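Local coordinates for protein putative PLP-dependent aminotransferase (Bacillus cereus ATCC 10987, PDB 3JU7) that probably acts as a pyridoxal phosphate-dependent transaminase of the DegT/DnrJ/EryC1 family and also binds calcium, at residues I45-F49 with F50-G54; Y113-K116 with T117-W120; K265-L268 with Q269-G272; G355-K358 with E359-E362. All blocks are in the same frame, centred on the assembly; numbering follows the deposited sequence.

Contact 1: residues I45-F49 with F50-G54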
loop_
_atom_site.group_PDB
_atom_site.type_symbol
_atom_site.label_atom_id
_atom_site.label_comp_id
_atom_site.label_asym_id
_atom_site.label_seq_id
_atom_site.Cartn_x
_atom_site.Cartn_y
_atom_site.Cartn_z
ATOM N N ILE A 45 0.675 6.198 -20.572
ATOM C CA ILE A 45 -0.737 6.414 -20.274
ATOM C C ILE A 45 -1.189 7.832 -20.720
ATOM O O ILE A 45 -2.247 8.005 -21.321
ATOM C CB ILE A 45 -1.006 6.189 -18.785
ATOM C CG1 ILE A 45 -0.854 4.692 -18.451
ATOM C CG2 ILE A 45 -2.421 6.629 -18.425
ATOM C CD1 ILE A 45 -0.778 4.430 -16.957
HETATM N N MSE A 46 -0.374 8.834 -20.437
HETATM C CA MSE A 46 -0.713 10.225 -20.791
HETATM C C MSE A 46 -0.868 10.391 -22.292
HETATM O O MSE A 46 -1.818 10.997 -22.765
HETATM C CB MSE A 46 0.328 11.212 -20.215
HETATM C CG MSE A 46 0.206 11.383 -18.722
HETATM SE SE MSE A 46 -1.574 11.955 -18.192
HETATM C CE MSE A 46 -1.724 13.426 -19.460
ATOM N N SER A 47 0.046 9.798 -23.040
ATOM C CA SER A 47 -0.027 9.847 -24.489
ATOM C C SER A 47 -1.118 8.971 -25.051
ATOM O O SER A 47 -1.824 9.347 -25.979
ATOM C CB SER A 47 1.280 9.379 -25.097
ATOM O OG SER A 47 2.243 10.366 -24.878
ATOM N N GLY A 48 -1.219 7.778 -24.505
ATOM C CA GLY A 48 -2.110 6.771 -25.049
ATOM C C GLY A 48 -3.550 7.033 -24.695
ATOM O O GLY A 48 -4.414 6.902 -25.547
ATOM N N PHE A 49 -3.816 7.415 -23.444
ATOM C CA PHE A 49 -5.190 7.590 -23.022
ATOM C C PHE A 49 -5.649 9.032 -22.832
ATOM O O PHE A 49 -6.794 9.351 -23.181
ATOM C CB PHE A 49 -5.450 6.792 -21.736
ATOM C CG PHE A 49 -5.460 5.290 -21.934
ATOM C CD1 PHE A 49 -5.959 4.713 -23.079
ATOM C CD2 PHE A 49 -5.010 4.452 -20.944
ATOM C CE1 PHE A 49 -5.963 3.324 -23.242
ATOM C CE2 PHE A 49 -5.031 3.064 -21.109
ATOM C CZ PHE A 49 -5.500 2.510 -22.251
ATOM N N PHE A 50 -4.808 9.900 -22.273
ATOM C CA PHE A 50 -5.308 11.196 -21.818
ATOM C C PHE A 50 -4.949 12.396 -22.672
ATOM O O PHE A 50 -5.035 13.535 -22.209
ATOM C CB PHE A 50 -4.894 11.436 -20.384
ATOM C CG PHE A 50 -5.520 10.484 -19.404
ATOM C CD1 PHE A 50 -6.843 10.612 -19.067
ATOM C CD2 PHE A 50 -4.777 9.469 -18.815
ATOM C CE1 PHE A 50 -7.433 9.740 -18.149
ATOM C CE2 PHE A 50 -5.371 8.594 -17.892
ATOM C CZ PHE A 50 -6.686 8.737 -17.570
ATOM N N GLN A 51 -4.565 12.123 -23.914
ATOM C CA GLN A 51 -4.268 13.136 -24.909
ATOM C C GLN A 51 -3.268 14.133 -24.368
ATOM O O GLN A 51 -3.326 15.305 -24.718
ATOM C CB GLN A 51 -5.560 13.839 -25.371
ATOM C CG GLN A 51 -6.557 12.920 -26.096
ATOM C CD GLN A 51 -7.931 13.577 -26.309
ATOM O OE1 GLN A 51 -8.021 14.751 -26.660
ATOM N NE2 GLN A 51 -9.001 12.818 -26.092
ATOM N N ASN A 52 -2.352 13.668 -23.509
ATOM C CA ASN A 52 -1.341 14.533 -22.930
ATOM C C ASN A 52 -1.898 15.799 -22.308
ATOM O O ASN A 52 -1.282 16.877 -22.402
ATOM C CB ASN A 52 -0.288 14.916 -24.007
ATOM C CG ASN A 52 0.704 13.803 -24.270
ATOM O OD1 ASN A 52 1.236 13.184 -23.337
ATOM N ND2 ASN A 52 0.930 13.519 -25.521
ATOM N N ARG A 53 -3.073 15.683 -21.690
ATOM C CA ARG A 53 -3.658 16.762 -20.949
ATOM C C ARG A 53 -3.977 16.213 -19.552
ATOM O O ARG A 53 -4.693 15.199 -19.412
ATOM C CB ARG A 53 -4.944 17.250 -21.614
ATOM C CG ARG A 53 -4.805 17.719 -23.030
ATOM C CD ARG A 53 -5.953 18.686 -23.399
ATOM N NE ARG A 53 -7.271 18.059 -23.273
ATOM C CZ ARG A 53 -7.825 17.271 -24.198
ATOM N NH1 ARG A 53 -7.181 16.980 -25.336
ATOM N NH2 ARG A 53 -9.030 16.761 -23.990
ATOM N N GLY A 54 -3.462 16.914 -18.546
ATOM C CA GLY A 54 -3.509 16.469 -17.171
ATOM C C GLY A 54 -2.243 15.687 -16.820
ATOM O O GLY A 54 -1.204 15.789 -17.500
HETATM O O HOH W 1 -4.577 10.015 -25.787
HETATM O O HOH W 2 3.193 11.991 -27.224
HETATM O O HOH W 3 -9.029 10.880 -23.824
#
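M46 and N52 close the end of helix 36-48 through the backbone, M46 O taking the N-H of N52 at 2.8 Å, while F50 N shares two weak bonds between I45 O and M46 O. Q51 and N52 both adopt left-handed helical backbone angles, which turn the chain back across the helix end. The selenomethionine M46 is folded at chi2 (-56°) and chi3 (-50°), and this double bend swings its methyl into the turn: CE lies 3.1 Å from G54 O and also meets F50 CB. Its SE stands 5.1 Å from the centroid of the F50 ring, an oblique Met-aromatic contact. Two further apolar groups frame that ring. I45 CG2 comes in at the edge, 3.6 Å from F50 CE2, whereas F49 CB sits over one face, shifted toward the rim. Two water molecules bridge polar groups of the turn, one joining S47 O to Q51 N and another joining F49 O to Q51 NE2. R53 NH1 grips Q51 OE1 at 2.7 Å, and its NH2 pairs with D178 in a salt bridge. Beyond the turn the chain enters strand 55-59, whose V56 is touched by M46 and F50; the F50 ring stacks on Y202 of strand 199-203 and meets H174, so the end of helix 36-48 and the loop after it both pack against the sheet.

Contact 2: residues Y113-K116 with T117-W120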
loop_
_atom_site.group_PDB
_atom_site.type_symbol
_atom_site.label_atom_id
_atom_site.label_comp_id
_atom_site.label_asym_id
_atom_site.label_seq_id
_atom_site.Cartn_x
_atom_site.Cartn_y
_atom_site.Cartn_z
ATOM N N TYR A 113 -25.834 4.885 -10.476
ATOM C CA TYR A 113 -24.957 5.878 -9.901
ATOM C C TYR A 113 -25.705 6.657 -8.799
ATOM O O TYR A 113 -26.943 6.662 -8.726
ATOM C CB TYR A 113 -24.454 6.873 -10.953
ATOM C CG TYR A 113 -23.971 6.287 -12.244
ATOM C CD1 TYR A 113 -23.038 5.267 -12.262
ATOM C CD2 TYR A 113 -24.373 6.824 -13.457
ATOM C CE1 TYR A 113 -22.559 4.754 -13.466
ATOM C CE2 TYR A 113 -23.915 6.318 -14.660
ATOM C CZ TYR A 113 -23.006 5.277 -14.670
ATOM O OH TYR A 113 -22.523 4.796 -15.883
HETATM N N MSE A 114 -24.921 7.331 -7.973
HETATM C CA MSE A 114 -25.425 8.251 -6.968
HETATM C C MSE A 114 -26.388 9.222 -7.667
HETATM O O MSE A 114 -26.077 9.769 -8.739
HETATM C CB MSE A 114 -24.226 8.936 -6.256
HETATM C CG MSE A 114 -24.615 9.795 -5.104
HETATM SE SE MSE A 114 -23.222 10.108 -3.867
HETATM C CE MSE A 114 -21.892 10.677 -5.228
ATOM N N ASP A 115 -27.590 9.356 -7.114
ATOM C CA ASP A 115 -28.605 10.243 -7.673
ATOM C C ASP A 115 -28.252 11.698 -7.369
ATOM O O ASP A 115 -28.297 12.123 -6.221
ATOM C CB ASP A 115 -29.977 9.894 -7.080
ATOM C CG ASP A 115 -31.072 10.883 -7.469
ATOM O OD1 ASP A 115 -30.751 12.024 -7.855
ATOM O OD2 ASP A 115 -32.259 10.531 -7.347
ATOM N N LYS A 116 -27.936 12.460 -8.414
ATOM C CA LYS A 116 -27.385 13.806 -8.256
ATOM C C LYS A 116 -28.345 14.781 -7.577
ATOM O O LYS A 116 -27.923 15.634 -6.828
ATOM C CB LYS A 116 -26.832 14.335 -9.602
ATOM C CG LYS A 116 -25.398 13.739 -9.893
ATOM C CD LYS A 116 -24.867 13.898 -11.337
ATOM C CE LYS A 116 -25.502 12.874 -12.274
ATOM N NZ LYS A 116 -24.743 12.721 -13.546
ATOM N N THR A 117 -29.632 14.594 -7.788
ATOM C CA THR A 117 -30.633 15.402 -7.130
ATOM C C THR A 117 -30.568 15.228 -5.636
ATOM O O THR A 117 -30.568 16.199 -4.881
ATOM C CB THR A 117 -32.024 15.002 -7.598
ATOM O OG1 THR A 117 -32.126 15.300 -8.982
ATOM C CG2 THR A 117 -33.088 15.759 -6.879
ATOM N N VAL A 118 -30.499 13.977 -5.207
ATOM C CA VAL A 118 -30.452 13.681 -3.786
ATOM C C VAL A 118 -29.108 14.153 -3.211
ATOM O O VAL A 118 -29.072 14.702 -2.121
ATOM C CB VAL A 118 -30.752 12.187 -3.539
ATOM C CG1 VAL A 118 -30.468 11.811 -2.082
ATOM C CG2 VAL A 118 -32.246 11.872 -3.960
ATOM N N LEU A 119 -28.025 14.011 -3.977
ATOM C CA LEU A 119 -26.708 14.433 -3.532
ATOM C C LEU A 119 -26.679 15.970 -3.296
ATOM O O LEU A 119 -26.243 16.434 -2.230
ATOM C CB LEU A 119 -25.627 13.996 -4.546
ATOM C CG LEU A 119 -24.220 14.595 -4.408
ATOM C CD1 LEU A 119 -23.568 14.360 -3.038
ATOM C CD2 LEU A 119 -23.292 14.073 -5.502
ATOM N N TRP A 120 -27.185 16.737 -4.273
ATOM C CA TRP A 120 -27.262 18.216 -4.205
ATOM C C TRP A 120 -28.064 18.692 -3.003
ATOM O O TRP A 120 -27.670 19.601 -2.269
ATOM C CB TRP A 120 -27.936 18.771 -5.464
ATOM C CG TRP A 120 -27.030 19.363 -6.497
ATOM C CD1 TRP A 120 -27.100 20.630 -7.016
ATOM C CD2 TRP A 120 -25.924 18.726 -7.147
ATOM N NE1 TRP A 120 -26.108 20.816 -7.950
ATOM C CE2 TRP A 120 -25.373 19.662 -8.050
ATOM C CE3 TRP A 120 -25.341 17.460 -7.049
ATOM C CZ2 TRP A 120 -24.270 19.367 -8.848
ATOM C CZ3 TRP A 120 -24.253 17.169 -7.845
ATOM C CH2 TRP A 120 -23.727 18.117 -8.731
HETATM O O HOH W 4 -32.192 12.671 -9.777
#
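A chi1 of 173° turns the carboxylate of D115 away from its own N-H and toward the amides of T117 and V118, while a bend at chi3 (50°) brings the methyl of M114 to L119. OD1 of D115 receives both amides, T117 N at 2.8 Å and V118 N at 3.3 Å. Each bond is weak: the first is strongly bent (125°), the second straighter but long, and the oxygen is shared between two amides of the opening turn. A water molecule also links D115 OD1 to T117 OG1. The other carboxylate oxygen, OD2, lies 3.6 Å from V118 CG2 and forms a salt bridge with R339, which, with the amides on OD1, probably restricts the rotation of the group. Regular helical bonding then takes over, with L119 N on D115 O and W120 N on K116 O, both at 2.9 Å. On the buried side M114 CE meets L119 CD2 at 3.7 Å, the two side chains crossing obliquely. Both also touch Y148 of helix 146-153, and L119 reaches L82 of strand 80-84 while M114 rests on I105 of strand 101-105. The apolar contact between the residue before the N-cap and the fourth residue after it is a hydrophobic staple; with the aspartate N-cap it starts helix 116-126 after strand 101-105.

Contact 3: residues K265-L268 with Q269-G272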
loop_
_atom_site.group_PDB
_atom_site.type_symbol
_atom_site.label_atom_id
_atom_site.label_comp_id
_atom_site.label_asym_id
_atom_site.label_seq_id
_atom_site.Cartn_x
_atom_site.Cartn_y
_atom_site.Cartn_z
ATOM N N LYS A 265 -25.113 -10.364 -24.424
ATOM C CA LYS A 265 -26.263 -9.545 -24.779
ATOM C C LYS A 265 -27.125 -10.257 -25.804
ATOM O O LYS A 265 -28.358 -10.311 -25.682
ATOM C CB LYS A 265 -25.816 -8.177 -25.294
ATOM C CG LYS A 265 -25.230 -7.321 -24.185
ATOM C CD LYS A 265 -24.569 -6.010 -24.616
ATOM C CE LYS A 265 -23.459 -5.632 -23.614
ATOM N NZ LYS A 265 -23.052 -4.203 -23.649
ATOM N N GLN A 266 -26.476 -10.843 -26.797
ATOM C CA GLN A 266 -27.194 -11.560 -27.847
ATOM C C GLN A 266 -27.916 -12.777 -27.303
ATOM O O GLN A 266 -29.064 -13.027 -27.667
ATOM C CB GLN A 266 -26.236 -12.017 -28.942
ATOM C CG GLN A 266 -25.656 -10.895 -29.776
ATOM C CD GLN A 266 -24.532 -11.371 -30.706
ATOM O OE1 GLN A 266 -23.683 -12.188 -30.324
ATOM N NE2 GLN A 266 -24.522 -10.850 -31.931
ATOM N N LEU A 267 -27.231 -13.542 -26.457
ATOM C CA LEU A 267 -27.802 -14.769 -25.906
ATOM C C LEU A 267 -28.919 -14.476 -24.933
ATOM O O LEU A 267 -29.883 -15.239 -24.877
ATOM C CB LEU A 267 -26.740 -15.644 -25.223
ATOM C CG LEU A 267 -25.799 -16.402 -26.175
ATOM C CD1 LEU A 267 -24.550 -16.974 -25.437
ATOM C CD2 LEU A 267 -26.577 -17.497 -26.930
ATOM N N LEU A 268 -28.790 -13.396 -24.156
ATOM C CA LEU A 268 -29.849 -13.010 -23.194
ATOM C C LEU A 268 -31.136 -12.593 -23.909
ATOM O O LEU A 268 -32.264 -12.920 -23.473
ATOM C CB LEU A 268 -29.401 -11.850 -22.298
ATOM C CG LEU A 268 -28.394 -12.109 -21.191
ATOM C CD1 LEU A 268 -28.011 -10.781 -20.620
ATOM C CD2 LEU A 268 -28.970 -13.023 -20.116
ATOM N N GLN A 269 -30.962 -11.825 -24.978
ATOM C CA GLN A 269 -32.094 -11.413 -25.798
ATOM C C GLN A 269 -32.663 -12.624 -26.533
ATOM O O GLN A 269 -33.836 -12.909 -26.410
ATOM C CB GLN A 269 -31.698 -10.321 -26.794
ATOM C CG GLN A 269 -32.788 -10.048 -27.828
ATOM C CD GLN A 269 -32.568 -8.770 -28.610
ATOM O OE1 GLN A 269 -31.878 -7.852 -28.160
ATOM N NE2 GLN A 269 -33.178 -8.695 -29.790
ATOM N N SER A 270 -31.825 -13.350 -27.263
ATOM C CA SER A 270 -32.278 -14.540 -27.992
ATOM C C SER A 270 -32.971 -15.564 -27.089
ATOM O O SER A 270 -33.945 -16.168 -27.507
ATOM C CB SER A 270 -31.138 -15.228 -28.750
ATOM O OG SER A 270 -30.447 -16.145 -27.915
ATOM N N ASN A 271 -32.502 -15.767 -25.866
ATOM C CA ASN A 271 -33.202 -16.692 -24.971
ATOM C C ASN A 271 -34.415 -16.068 -24.236
ATOM O O ASN A 271 -34.962 -16.687 -23.333
ATOM C CB ASN A 271 -32.246 -17.304 -23.959
ATOM C CG ASN A 271 -31.284 -18.298 -24.583
ATOM O OD1 ASN A 271 -31.428 -19.503 -24.388
ATOM N ND2 ASN A 271 -30.281 -17.799 -25.316
ATOM N N GLY A 272 -34.824 -14.856 -24.609
ATOM C CA GLY A 272 -36.014 -14.221 -24.037
ATOM C C GLY A 272 -35.898 -13.653 -22.621
ATOM O O GLY A 272 -36.904 -13.251 -22.030
#
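N271 lays its side chain alongside that of L267, both pointing the same way, and from this position its amide turns in on the L267 carbonyl. ND2 gives a hydrogen to L267 O at 2.6 Å, with the acceptor only 16° out of the amide plane of N271, and the backbone N of N271 reaches the same oxygen at 2.8 Å. One residue therefore grips a single carbonyl twice, from its main chain and from its side chain. The chi1 of N271 (-71°) sets CG beside its own backbone N, which keeps the two donors together. The aliphatic part of L267 accompanies the amide, CD2 lying 4.1 Å from N271 ND2. S270 approaches the same carbonyl with its hydroxyl: OG is 3.2 Å from L267 O, although Q266 O is also near enough to compete for the proton. Q269, by contrast, extends its side chain away from the preceding turn and contributes through its backbone, Q269 N bonding to K265 O; S270 N bonds likewise to Q266 O. On this same side L267 packs on V361 and E362 of helix 358-368, and N271 touches I366 of that helix. The chain leaves helical backbone angles at N271, and G272 follows with a positive phi (75°); its N bonds to Q269 O at 2.8 Å. With L273 N returning to L268 O, and the L268 side chain in contact with L273, the ending of helix 250-270 is a Schellman motif, complete with the apolar contact that usually accompanies it.

Contact 4: residues G355-K358 with E359-E362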
loop_
_atom_site.group_PDB
_atom_site.type_symbol
_atom_site.label_atom_id
_atom_site.label_comp_id
_atom_site.label_asym_id
_atom_site.label_seq_id
_atom_site.Cartn_x
_atom_site.Cartn_y
_atom_site.Cartn_z
ATOM N N GLY A 355 -10.924 -15.740 -22.168
ATOM C CA GLY A 355 -10.911 -17.149 -22.476
ATOM C C GLY A 355 -12.292 -17.710 -22.444
ATOM O O GLY A 355 -12.513 -18.768 -22.982
HETATM N N MSE A 356 -13.244 -17.024 -21.827
HETATM C CA MSE A 356 -14.618 -17.525 -21.882
HETATM C C MSE A 356 -15.097 -17.747 -23.337
HETATM O O MSE A 356 -14.993 -16.854 -24.166
HETATM C CB MSE A 356 -15.557 -16.580 -21.165
HETATM C CG MSE A 356 -16.886 -17.241 -20.873
HETATM SE SE MSE A 356 -17.856 -16.199 -19.635
HETATM C CE MSE A 356 -16.960 -16.662 -18.021
ATOM N N THR A 357 -15.605 -18.940 -23.643
ATOM C CA THR A 357 -16.095 -19.258 -24.993
ATOM C C THR A 357 -17.578 -18.947 -25.145
ATOM O O THR A 357 -18.318 -18.908 -24.153
ATOM C CB THR A 357 -15.948 -20.758 -25.280
ATOM O OG1 THR A 357 -16.536 -21.480 -24.195
ATOM C CG2 THR A 357 -14.458 -21.179 -25.428
ATOM N N LYS A 358 -18.034 -18.771 -26.384
ATOM C CA LYS A 358 -19.452 -18.514 -26.606
ATOM C C LYS A 358 -20.316 -19.634 -26.031
ATOM O O LYS A 358 -21.430 -19.391 -25.527
ATOM C CB LYS A 358 -19.761 -18.320 -28.085
ATOM C CG LYS A 358 -21.173 -17.832 -28.344
ATOM C CD LYS A 358 -21.385 -17.392 -29.791
ATOM C CE LYS A 358 -22.749 -16.725 -29.989
ATOM N NZ LYS A 358 -22.804 -15.901 -31.240
ATOM N N GLU A 359 -19.815 -20.860 -26.092
ATOM C CA GLU A 359 -20.568 -21.986 -25.533
ATOM C C GLU A 359 -20.639 -21.890 -24.005
ATOM O O GLU A 359 -21.615 -22.332 -23.411
ATOM C CB GLU A 359 -20.064 -23.373 -26.015
ATOM C CG GLU A 359 -18.548 -23.638 -25.898
ATOM C CD GLU A 359 -17.710 -23.174 -27.122
ATOM O OE1 GLU A 359 -18.307 -22.686 -28.115
ATOM O OE2 GLU A 359 -16.452 -23.310 -27.088
ATOM N N ILE A 360 -19.637 -21.277 -23.371
ATOM C CA ILE A 360 -19.709 -21.073 -21.918
ATOM C C ILE A 360 -20.764 -20.027 -21.564
ATOM O O ILE A 360 -21.579 -20.277 -20.677
ATOM C CB ILE A 360 -18.353 -20.774 -21.303
ATOM C CG1 ILE A 360 -17.482 -22.028 -21.383
ATOM C CG2 ILE A 360 -18.495 -20.356 -19.836
ATOM C CD1 ILE A 360 -16.025 -21.765 -21.081
ATOM N N VAL A 361 -20.799 -18.897 -22.274
ATOM C CA VAL A 361 -21.865 -17.894 -22.045
ATOM C C VAL A 361 -23.263 -18.553 -22.191
ATOM O O VAL A 361 -24.124 -18.418 -21.317
ATOM C CB VAL A 361 -21.760 -16.682 -23.004
ATOM C CG1 VAL A 361 -22.824 -15.667 -22.701
ATOM C CG2 VAL A 361 -20.385 -16.024 -22.917
ATOM N N GLU A 362 -23.447 -19.286 -23.289
ATOM C CA GLU A 362 -24.687 -20.022 -23.556
ATOM C C GLU A 362 -25.096 -20.951 -22.399
ATOM O O GLU A 362 -26.232 -20.883 -21.946
ATOM C CB GLU A 362 -24.597 -20.786 -24.881
ATOM C CG GLU A 362 -25.866 -21.589 -25.254
ATOM C CD GLU A 362 -25.879 -22.117 -26.693
ATOM O OE1 GLU A 362 -24.816 -22.315 -27.325
ATOM O OE2 GLU A 362 -26.984 -22.348 -27.195
#
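I360 shows most clearly how the first turn of helix 358-368 closes on T357. Its CB lies 3.4 Å from T357 O, and from there the branches part. CG2 turns to the selenomethionine side, meeting M356 CG at 3.7 Å. The other branch runs along the threonine hydroxyl: CG1 packs tightly at 3.0 Å from T357 OG1, and the terminal CD1 remains close to the same oxygen. The hydroxyl is brought here by a chi1 of 51°, which places OG1 of T357 between its own N and carbonyl carbon and lets it accept from I360 N at 3.2 Å. T357 O meanwhile receives V361 N, plus a weak bond from I360 N. E359 folds back over T357 from another side, its chi1 of 50° and bent chi2 carrying OE2 to 3.2 Å from T357 CB and near CG2. M356 SE completes the apolar side by touching V361 CG2 at 4.1 Å, at about a right angle, and M356 also reaches I260 of helix 250-270. Chemically, an uncharged N-cap and a hydrophobic staple between M356 and V361 begin the helix together. The E359 carboxylate touches the CB and CG2 carbons of T357 and is not hydrogen-bonded to its hydroxyl, so any benefit of its negative charge near the positive end of the helix would probably be electrostatic.

Taken together, the four contacts sample both ends of helices. Contacts 2 and 4 begin one with an N-cap and a hydrophobic staple, but the cap is a charged carboxylate paired with arginine in the former and a neutral hydroxyl in the latter. Contacts 1 and 3 end one, by an aromatic-rich turn against the sheet and by a Schellman motif, respectively. None is wholly core: contact 3 lies at the surface, the others are partly buried. Contacts 3 and 4 hold the same pair of helices, 250-270 and 358-368, and touch directly where L267 CD1 approaches V361 CG1 at 3.5 Å; contacts 1 and 2 stand apart, their centres about 30 Å from each other.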